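PDB 6HLX: AgaA from Rhizobium radiobacter, which binds the opine agropinic acid as the periplasmic solute-binding component of an ABC transporter that imports it into the bacterium. Local coordinates for residues A[323-328]-A[352-357]; A[249-254]-A[316-321]. All blocks are in the same frame, centred on the assembly; numbering follows the deposited sequence.

Both contacts lie in one lobe of the binding protein, their centres about 16 Å apart and on the same side of the chain's centre. Contact 2 comes first along the chain: its second segment, 316-321, is the loop that leads straight into strand 322-327, on which contact 1 opens. Contact 1 pairs that strand with strand 351-356 at the edge of a mixed sheet, whereas contact 2 joins the loops before helix 255-264 and after helix 306-315. They touch directly, since V324 CG2 lies 3.5 Å from F249 CE2 and 3.7 Å from F252 CE2. The surface loops of contact 2 are thus tied to the sheet that contact 1 helps to build.

Contact 1 of 2, residues A[323-328]-A[352-357]; sequences EVRLLA and KVKLDL
R325 starts with CG anti to its carbonyl carbon (chi1 -59°) and then bends at chi3 (72°), which swings the guanidinium across to strand 351-356, where D356, with CG also anti to the carbonyl carbon, presents its carboxylate. The two groups meet side-on, NE and NH2 each taking one oxygen. R325 NE reaches the syn lone pair of D356 OD2 at 2.8 Å in an almost straight bond lying in the guanidinium plane. The second bond, R325 NH2 to D356 OD1 at 2.9 Å, arrives from above the carboxylate plane; the two planes are 25° apart. Such a two-point grip fixes the rotation of both groups and probably favours the charged carboxylate. K354 CB covers one guanidinium face toward its rim, and K354 CD lies 3.6 Å from R325 NH1, while the lysine amine leads away from the like charge. Buried L327, on the same face of the sheet, packs on R363 and K366 of helix 360-369.

Five backbone hydrogen bonds join the two segments. K354 O receives L326 N at 2.8 Å nearly along its C=O axis, and A328 N meets D356 O in the same end-on fashion. On the opposite face of the sheet the side chains are apolar. L326 CB rests 3.6 Å from V353 CG1, and the tips of L326 and L355 run side by side, CD2 to CD2. A328 CB meets L357 CD2 at 3.7 Å just beyond the strand ends. Helix 333-347 covers this side, I340 packing on L355 and A339 on A328, while F374 and V376 of strand 374-379 touch L326. Two parallel neighbouring strands joined through a helix, 322-327, 333-347 and 351-356, form a beta-alpha-beta crossover, here at the sheet edge of a periplasmic binding protein lobe.

Contact 2 of 2, residues A[249-254]-A[316-321]; sequences FEPFSK and AGYPNG
Y318 carries this contact with the outer end of its ring, while P319, N320 and G321, the rest of the type I turn that Y318 begins, do not touch segment 249-254. Its CG lies anti to the carbonyl carbon (chi1 -55°), and the phenol reaches across to the short 3-10 segment 250-253. The close packing is around P251, a buried residue whose ring crosses the tyrosine at about a right angle. P251 CG lies 3.8 Å from Y318 CZ, and P251 CA lies 3.5 Å from Y318 OH, so the proline is met by the hydroxyl end. F322 deepens this part, touching P251 and meeting the Y318 ring edge-to-face; F249 also packs on F322, and P251 CD lies over one face of the F249 ring.

The solvent side is carried by the partly exposed K254 and the exposed E250. K254 runs extended as far as CE, which lays its outer methylenes beside the tyrosine; the bend at chi4 (-62°) turns only NZ. K254 CD lies in the ring plane, 3.8 Å from Y318 CE2, and K254 CE comes within 3.5 Å of Y318 OH. The packing loosens at K254 CD to A316 CB (4.3 Å), by the end of helix 306-315, where G317 forms a Schellman motif with positive phi, and at E250 CG to Y318 OH (4.0 Å).

Order within segment 249-254 is local: E250 O accepts both S253 N and S253 OG, the latter at 2.7 Å, which secures the 3-10 turn just before K254, the N-cap residue of helix 255-264. Across the two loops, by contrast, K254 CD sits at the edge of the Y318 ring and P251 against its hydroxyl end, 190 Å² in all; the chemistry implies a small surface contact held by van der Waals packing, with no hydrogen bond or salt bridge between the loops.

Contact 1 of 2, residues A[323-328]-A[352-357]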
ATOM      1  N   GLU A 323       2.231 -21.171 -22.300  1.00 28.65           N
ATOM      2  CA  GLU A 323       1.742 -19.831 -22.642  1.00 29.01           C
ATOM      3  C   GLU A 323       1.055 -19.244 -21.408  1.00 28.96           C
ATOM      4  O   GLU A 323       0.383 -19.965 -20.662  1.00 27.54           O
ATOM      5  CB  GLU A 323       0.752 -19.893 -23.812  1.00 31.12           C
ATOM      6  CG  GLU A 323       1.330 -20.518 -25.075  1.00 43.99           C
ATOM      7  CD  GLU A 323       0.416 -20.582 -26.287  1.00 72.98           C
ATOM      8  OE1 GLU A 323       0.945 -20.772 -27.407  1.00 69.76           O
ATOM      9  OE2 GLU A 323      -0.820 -20.448 -26.125  1.00 66.60           O
ATOM     10  N   VAL A 324       1.210 -17.923 -21.185  1.00 25.46           N
ATOM     11  CA  VAL A 324       0.620 -17.277 -20.023  1.00 23.88           C
ATOM     12  C   VAL A 324       0.408 -15.798 -20.327  1.00 26.64           C
ATOM     13  O   VAL A 324       1.080 -15.253 -21.196  1.00 26.60           O
ATOM     14  CB  VAL A 324       1.528 -17.489 -18.763  1.00 25.88           C
ATOM     15  CG1 VAL A 324       2.894 -16.835 -18.933  1.00 25.79           C
ATOM     16  CG2 VAL A 324       0.857 -17.033 -17.465  1.00 24.73           C
ATOM     17  N   ARG A 325      -0.471 -15.149 -19.571  1.00 23.65           N
ATOM     18  CA  ARG A 325      -0.697 -13.720 -19.704  1.00 22.29           C
ATOM     19  C   ARG A 325      -0.219 -13.018 -18.446  1.00 25.76           C
ATOM     20  O   ARG A 325      -0.508 -13.484 -17.345  1.00 24.68           O
ATOM     21  CB  ARG A 325      -2.183 -13.414 -19.930  1.00 22.94           C
ATOM     22  CG  ARG A 325      -2.769 -14.080 -21.189  1.00 30.52           C
ATOM     23  CD  ARG A 325      -4.052 -13.396 -21.630  1.00 33.01           C
ATOM     24  NE  ARG A 325      -3.793 -12.076 -22.212  1.00 31.89           N
ATOM     25  CZ  ARG A 325      -3.581 -11.846 -23.506  1.00 48.94           C
ATOM     26  NH1 ARG A 325      -3.593 -12.848 -24.379  1.00 38.81           N
ATOM     27  NH2 ARG A 325      -3.353 -10.612 -23.937  1.00 38.83           N
ATOM     28  N   LEU A 326       0.502 -11.899 -18.609  1.00 21.71           N
ATOM     29  CA  LEU A 326       0.983 -11.076 -17.487  1.00 21.18           C
ATOM     30  C   LEU A 326       0.204  -9.776 -17.435  1.00 23.95           C
ATOM     31  O   LEU A 326       0.210  -9.002 -18.402  1.00 22.53           O
ATOM     32  CB  LEU A 326       2.478 -10.773 -17.638  1.00 21.30           C
ATOM     33  CG  LEU A 326       3.170  -9.827 -16.623  1.00 22.37           C
ATOM     34  CD1 LEU A 326       3.087 -10.385 -15.197  1.00 22.29           C
ATOM     35  CD2 LEU A 326       4.624  -9.630 -17.006  1.00 23.05           C
ATOM     36  N   LEU A 327      -0.425  -9.531 -16.284  1.00 20.28           N
ATOM     37  CA  LEU A 327      -1.175  -8.289 -16.065  1.00 19.96           C
ATOM     38  C   LEU A 327      -0.268  -7.222 -15.476  1.00 22.90           C
ATOM     39  O   LEU A 327       0.362  -7.431 -14.431  1.00 21.89           O
ATOM     40  CB  LEU A 327      -2.372  -8.532 -15.126  1.00 20.56           C
ATOM     41  CG  LEU A 327      -3.180  -7.299 -14.693  1.00 23.97           C
ATOM     42  CD1 LEU A 327      -3.860  -6.602 -15.900  1.00 23.38           C
ATOM     43  CD2 LEU A 327      -4.177  -7.653 -13.596  1.00 22.76           C
ATOM     44  N   ALA A 328      -0.263  -6.046 -16.091  1.00 19.44           N
ATOM     45  CA  ALA A 328       0.441  -4.900 -15.519  1.00 19.86           C
ATOM     46  C   ALA A 328      -0.383  -3.667 -15.918  1.00 23.29           C
ATOM     47  O   ALA A 328      -1.617  -3.754 -15.917  1.00 21.80           O
ATOM     48  CB  ALA A 328       1.893  -4.832 -16.021  1.00 21.24           C
ATOM     49  N   LYS A 352       5.984 -18.281 -22.972  1.00 29.52           N
ATOM     50  CA  LYS A 352       5.504 -17.278 -23.926  1.00 29.52           C
ATOM     51  C   LYS A 352       4.499 -16.382 -23.228  1.00 30.41           C
ATOM     52  O   LYS A 352       3.362 -16.785 -22.993  1.00 30.14           O
ATOM     53  CB  LYS A 352       4.915 -17.950 -25.173  1.00 33.47           C
ATOM     54  CG  LYS A 352       5.981 -18.707 -25.982  1.00 52.67           C
ATOM     55  CD  LYS A 352       5.418 -19.896 -26.770  1.00 63.72           C
ATOM     56  CE  LYS A 352       5.226 -21.155 -25.942  1.00 69.12           C
ATOM     57  NZ  LYS A 352       6.502 -21.883 -25.687  1.00 69.69           N
ATOM     58  N   VAL A 353       4.948 -15.181 -22.847  1.00 26.53           N
ATOM     59  CA  VAL A 353       4.133 -14.228 -22.097  1.00 24.49           C
ATOM     60  C   VAL A 353       3.452 -13.236 -23.040  1.00 29.35           C
ATOM     61  O   VAL A 353       4.134 -12.636 -23.864  1.00 30.02           O
ATOM     62  CB  VAL A 353       5.016 -13.461 -21.065  1.00 27.27           C
ATOM     63  CG1 VAL A 353       4.226 -12.383 -20.318  1.00 28.01           C
ATOM     64  CG2 VAL A 353       5.706 -14.411 -20.089  1.00 26.37           C
ATOM     65  N   LYS A 354       2.131 -13.051 -22.894  1.00 23.98           N
ATOM     66  CA  LYS A 354       1.362 -12.003 -23.587  1.00 24.20           C
ATOM     67  C   LYS A 354       1.035 -10.960 -22.514  1.00 26.65           C
ATOM     68  O   LYS A 354       0.733 -11.328 -21.376  1.00 26.82           O
ATOM     69  CB  LYS A 354       0.092 -12.562 -24.219  1.00 27.91           C
ATOM     70  CG  LYS A 354       0.449 -13.542 -25.349  1.00 34.59           C
ATOM     71  CD  LYS A 354      -0.700 -13.854 -26.289  1.00 46.39           C
ATOM     72  CE  LYS A 354      -0.240 -14.624 -27.515  1.00 55.86           C
ATOM     73  NZ  LYS A 354       0.615 -13.800 -28.416  1.00 60.36           N
ATOM     74  N   LEU A 355       1.153  -9.673 -22.846  1.00 23.14           N
ATOM     75  CA  LEU A 355       0.938  -8.606 -21.868  1.00 23.31           C
ATOM     76  C   LEU A 355      -0.441  -7.980 -21.920  1.00 27.60           C
ATOM     77  O   LEU A 355      -0.957  -7.684 -23.015  1.00 27.78           O
ATOM     78  CB  LEU A 355       1.975  -7.479 -22.068  1.00 23.33           C
ATOM     79  CG  LEU A 355       3.458  -7.854 -21.991  1.00 27.33           C
ATOM     80  CD1 LEU A 355       4.329  -6.635 -22.206  1.00 28.14           C
ATOM     81  CD2 LEU A 355       3.801  -8.535 -20.669  1.00 27.95           C
ATOM     82  N   ASP A 356      -1.005  -7.706 -20.735  1.00 23.61           N
ATOM     83  CA  ASP A 356      -2.258  -6.970 -20.599  1.00 22.27           C
ATOM     84  C   ASP A 356      -1.884  -5.702 -19.861  1.00 24.57           C
ATOM     85  O   ASP A 356      -1.474  -5.760 -18.707  1.00 24.77           O
ATOM     86  CB  ASP A 356      -3.331  -7.786 -19.857  1.00 24.10           C
ATOM     87  CG  ASP A 356      -3.821  -8.932 -20.729  1.00 34.32           C
ATOM     88  OD1 ASP A 356      -4.140  -8.687 -21.909  1.00 34.68           O
ATOM     89  OD2 ASP A 356      -3.854 -10.075 -20.239  1.00 34.20           O
ATOM     90  N   LEU A 357      -1.969  -4.563 -20.555  1.00 20.52           N
ATOM     91  CA  LEU A 357      -1.513  -3.266 -20.056  1.00 20.76           C
ATOM     92  C   LEU A 357      -2.627  -2.226 -20.076  1.00 23.91           C
ATOM     93  O   LEU A 357      -2.510  -1.213 -20.763  1.00 23.44           O
ATOM     94  CB  LEU A 357      -0.322  -2.785 -20.908  1.00 21.21           C
ATOM     95  CG  LEU A 357       0.893  -3.740 -20.985  1.00 25.41           C
ATOM     96  CD1 LEU A 357       1.927  -3.227 -21.960  1.00 26.47           C
ATOM     97  CD2 LEU A 357       1.488  -4.024 -19.597  1.00 25.26           C
TER

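Contact 2 of 2, residues A[249-254]-A[316-321]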
ATOM      1  N   PHE A 249      -3.850 -21.032 -11.682  1.00 26.73           N
ATOM      2  CA  PHE A 249      -3.252 -21.233 -13.008  1.00 26.49           C
ATOM      3  C   PHE A 249      -2.268 -22.367 -12.754  1.00 29.34           C
ATOM      4  O   PHE A 249      -1.282 -22.183 -12.030  1.00 28.09           O
ATOM      5  CB  PHE A 249      -2.568 -19.953 -13.534  1.00 27.15           C
ATOM      6  CG  PHE A 249      -1.963 -20.102 -14.915  1.00 28.60           C
ATOM      7  CD1 PHE A 249      -2.773 -20.182 -16.044  1.00 32.52           C
ATOM      8  CD2 PHE A 249      -0.586 -20.146 -15.086  1.00 30.57           C
ATOM      9  CE1 PHE A 249      -2.209 -20.316 -17.321  1.00 34.09           C
ATOM     10  CE2 PHE A 249      -0.021 -20.278 -16.360  1.00 33.62           C
ATOM     11  CZ  PHE A 249      -0.835 -20.365 -17.468  1.00 32.49           C
ATOM     12  N   GLU A 250      -2.590 -23.572 -13.262  1.00 26.91           N
ATOM     13  CA  GLU A 250      -1.865 -24.808 -12.958  1.00 26.65           C
ATOM     14  C   GLU A 250      -0.309 -24.665 -12.875  1.00 30.27           C
ATOM     15  O   GLU A 250       0.212 -25.010 -11.815  1.00 30.14           O
ATOM     16  CB  GLU A 250      -2.277 -25.959 -13.881  1.00 28.45           C
ATOM     17  CG  GLU A 250      -1.741 -27.298 -13.393  1.00 40.45           C
ATOM     18  CD  GLU A 250      -2.505 -28.547 -13.795  1.00 74.32           C
ATOM     19  OE1 GLU A 250      -3.448 -28.450 -14.614  1.00 78.51           O
ATOM     20  OE2 GLU A 250      -2.153 -29.633 -13.280  1.00 75.24           O
ATOM     21  N   PRO A 251       0.446 -24.143 -13.873  1.00 27.11           N
ATOM     22  CA  PRO A 251       1.912 -24.020 -13.689  1.00 26.61           C
ATOM     23  C   PRO A 251       2.320 -23.233 -12.427  1.00 28.12           C
ATOM     24  O   PRO A 251       3.288 -23.592 -11.755  1.00 28.46           O
ATOM     25  CB  PRO A 251       2.357 -23.283 -14.967  1.00 28.24           C
ATOM     26  CG  PRO A 251       1.344 -23.677 -15.985  1.00 32.63           C
ATOM     27  CD  PRO A 251       0.050 -23.709 -15.234  1.00 29.09           C
ATOM     28  N   PHE A 252       1.534 -22.207 -12.063  1.00 22.81           N
ATOM     29  CA  PHE A 252       1.829 -21.349 -10.900  1.00 21.48           C
ATOM     30  C   PHE A 252       1.442 -21.953  -9.554  1.00 26.58           C
ATOM     31  O   PHE A 252       1.614 -21.300  -8.533  1.00 27.30           O
ATOM     32  CB  PHE A 252       1.185 -19.966 -11.086  1.00 22.75           C
ATOM     33  CG  PHE A 252       1.761 -19.176 -12.232  1.00 22.44           C
ATOM     34  CD1 PHE A 252       3.040 -19.446 -12.716  1.00 25.56           C
ATOM     35  CD2 PHE A 252       1.063 -18.106 -12.774  1.00 21.99           C
ATOM     36  CE1 PHE A 252       3.567 -18.718 -13.785  1.00 25.33           C
ATOM     37  CE2 PHE A 252       1.604 -17.359 -13.817  1.00 25.27           C
ATOM     38  CZ  PHE A 252       2.855 -17.658 -14.305  1.00 23.99           C
ATOM     39  N   SER A 253       0.881 -23.170  -9.549  1.00 25.82           N
ATOM     40  CA  SER A 253       0.572 -23.862  -8.297  1.00 25.94           C
ATOM     41  C   SER A 253       1.836 -24.595  -7.843  1.00 30.22           C
ATOM     42  O   SER A 253       1.849 -25.171  -6.756  1.00 29.54           O
ATOM     43  CB  SER A 253      -0.542 -24.882  -8.513  1.00 27.61           C
ATOM     44  OG  SER A 253      -0.106 -25.980  -9.296  1.00 29.51           O
ATOM     45  N   LYS A 254       2.884 -24.602  -8.701  1.00 26.56           N
ATOM     46  CA  LYS A 254       4.118 -25.345  -8.459  1.00 26.88           C
ATOM     47  C   LYS A 254       5.284 -24.495  -7.966  1.00 29.11           C
ATOM     48  O   LYS A 254       5.746 -23.632  -8.710  1.00 27.80           O
ATOM     49  CB  LYS A 254       4.531 -26.146  -9.712  1.00 27.92           C
ATOM     50  CG  LYS A 254       3.462 -27.137 -10.153  1.00 34.20           C
ATOM     51  CD  LYS A 254       3.724 -27.709 -11.526  1.00 42.07           C
ATOM     52  CE  LYS A 254       2.561 -28.540 -12.037  1.00 45.09           C
ATOM     53  NZ  LYS A 254       2.291 -29.731 -11.186  1.00 49.51           N
ATOM     54  N   ALA A 316       9.325 -29.737 -13.277  1.00 34.97           N
ATOM     55  CA  ALA A 316       7.936 -29.419 -12.948  1.00 34.19           C
ATOM     56  C   ALA A 316       6.921 -29.995 -13.961  1.00 37.88           C
ATOM     57  O   ALA A 316       5.719 -29.959 -13.701  1.00 37.51           O
ATOM     58  CB  ALA A 316       7.765 -27.906 -12.848  1.00 34.18           C
ATOM     59  N   GLY A 317       7.405 -30.507 -15.090  1.00 34.61           N
ATOM     60  CA  GLY A 317       6.558 -31.088 -16.128  1.00 35.76           C
ATOM     61  C   GLY A 317       6.312 -30.202 -17.336  1.00 39.74           C
ATOM     62  O   GLY A 317       5.401 -30.486 -18.121  1.00 40.87           O
ATOM     63  N   TYR A 318       7.154 -29.152 -17.523  1.00 35.09           N
ATOM     64  CA  TYR A 318       7.081 -28.193 -18.642  1.00 34.13           C
ATOM     65  C   TYR A 318       8.386 -28.180 -19.466  1.00 41.07           C
ATOM     66  O   TYR A 318       9.083 -27.163 -19.476  1.00 41.39           O
ATOM     67  CB  TYR A 318       6.683 -26.773 -18.141  1.00 33.23           C
ATOM     68  CG  TYR A 318       5.394 -26.803 -17.356  1.00 33.01           C
ATOM     69  CD1 TYR A 318       4.165 -26.869 -18.003  1.00 34.36           C
ATOM     70  CD2 TYR A 318       5.403 -26.860 -15.964  1.00 32.96           C
ATOM     71  CE1 TYR A 318       2.976 -26.989 -17.289  1.00 33.13           C
ATOM     72  CE2 TYR A 318       4.219 -26.984 -15.238  1.00 33.23           C
ATOM     73  CZ  TYR A 318       3.008 -27.047 -15.906  1.00 38.54           C
ATOM     74  OH  TYR A 318       1.835 -27.148 -15.203  1.00 39.81           O
ATOM     75  N   PRO A 319       8.737 -29.281 -20.187  1.00 40.96           N
ATOM     76  CA  PRO A 319      10.006 -29.285 -20.946  1.00 41.61           C
ATOM     77  C   PRO A 319      10.024 -28.323 -22.133  1.00 46.85           C
ATOM     78  O   PRO A 319      11.098 -27.969 -22.624  1.00 47.59           O
ATOM     79  CB  PRO A 319      10.146 -30.745 -21.390  1.00 44.28           C
ATOM     80  CG  PRO A 319       8.753 -31.247 -21.465  1.00 48.33           C
ATOM     81  CD  PRO A 319       8.034 -30.575 -20.324  1.00 43.07           C
ATOM     82  N   ASN A 320       8.829 -27.892 -22.571  1.00 42.24           N
ATOM     83  CA  ASN A 320       8.639 -26.970 -23.688  1.00 41.34           C
ATOM     84  C   ASN A 320       8.024 -25.654 -23.231  1.00 42.69           C
ATOM     85  O   ASN A 320       7.597 -24.870 -24.070  1.00 42.65           O
ATOM     86  CB  ASN A 320       7.766 -27.628 -24.761  1.00 41.40           C
ATOM     87  CG  ASN A 320       8.335 -28.938 -25.254  1.00 60.78           C
ATOM     88  OD1 ASN A 320       7.675 -29.983 -25.215  1.00 54.99           O
ATOM     89  ND2 ASN A 320       9.582 -28.908 -25.702  1.00 49.77           N
ATOM     90  N   GLY A 321       7.992 -25.420 -21.917  1.00 36.94           N
ATOM     91  CA  GLY A 321       7.417 -24.209 -21.340  1.00 34.43           C
ATOM     92  C   GLY A 321       5.907 -24.205 -21.436  1.00 35.80           C
ATOM     93  O   GLY A 321       5.279 -25.271 -21.458  1.00 35.30           O
TER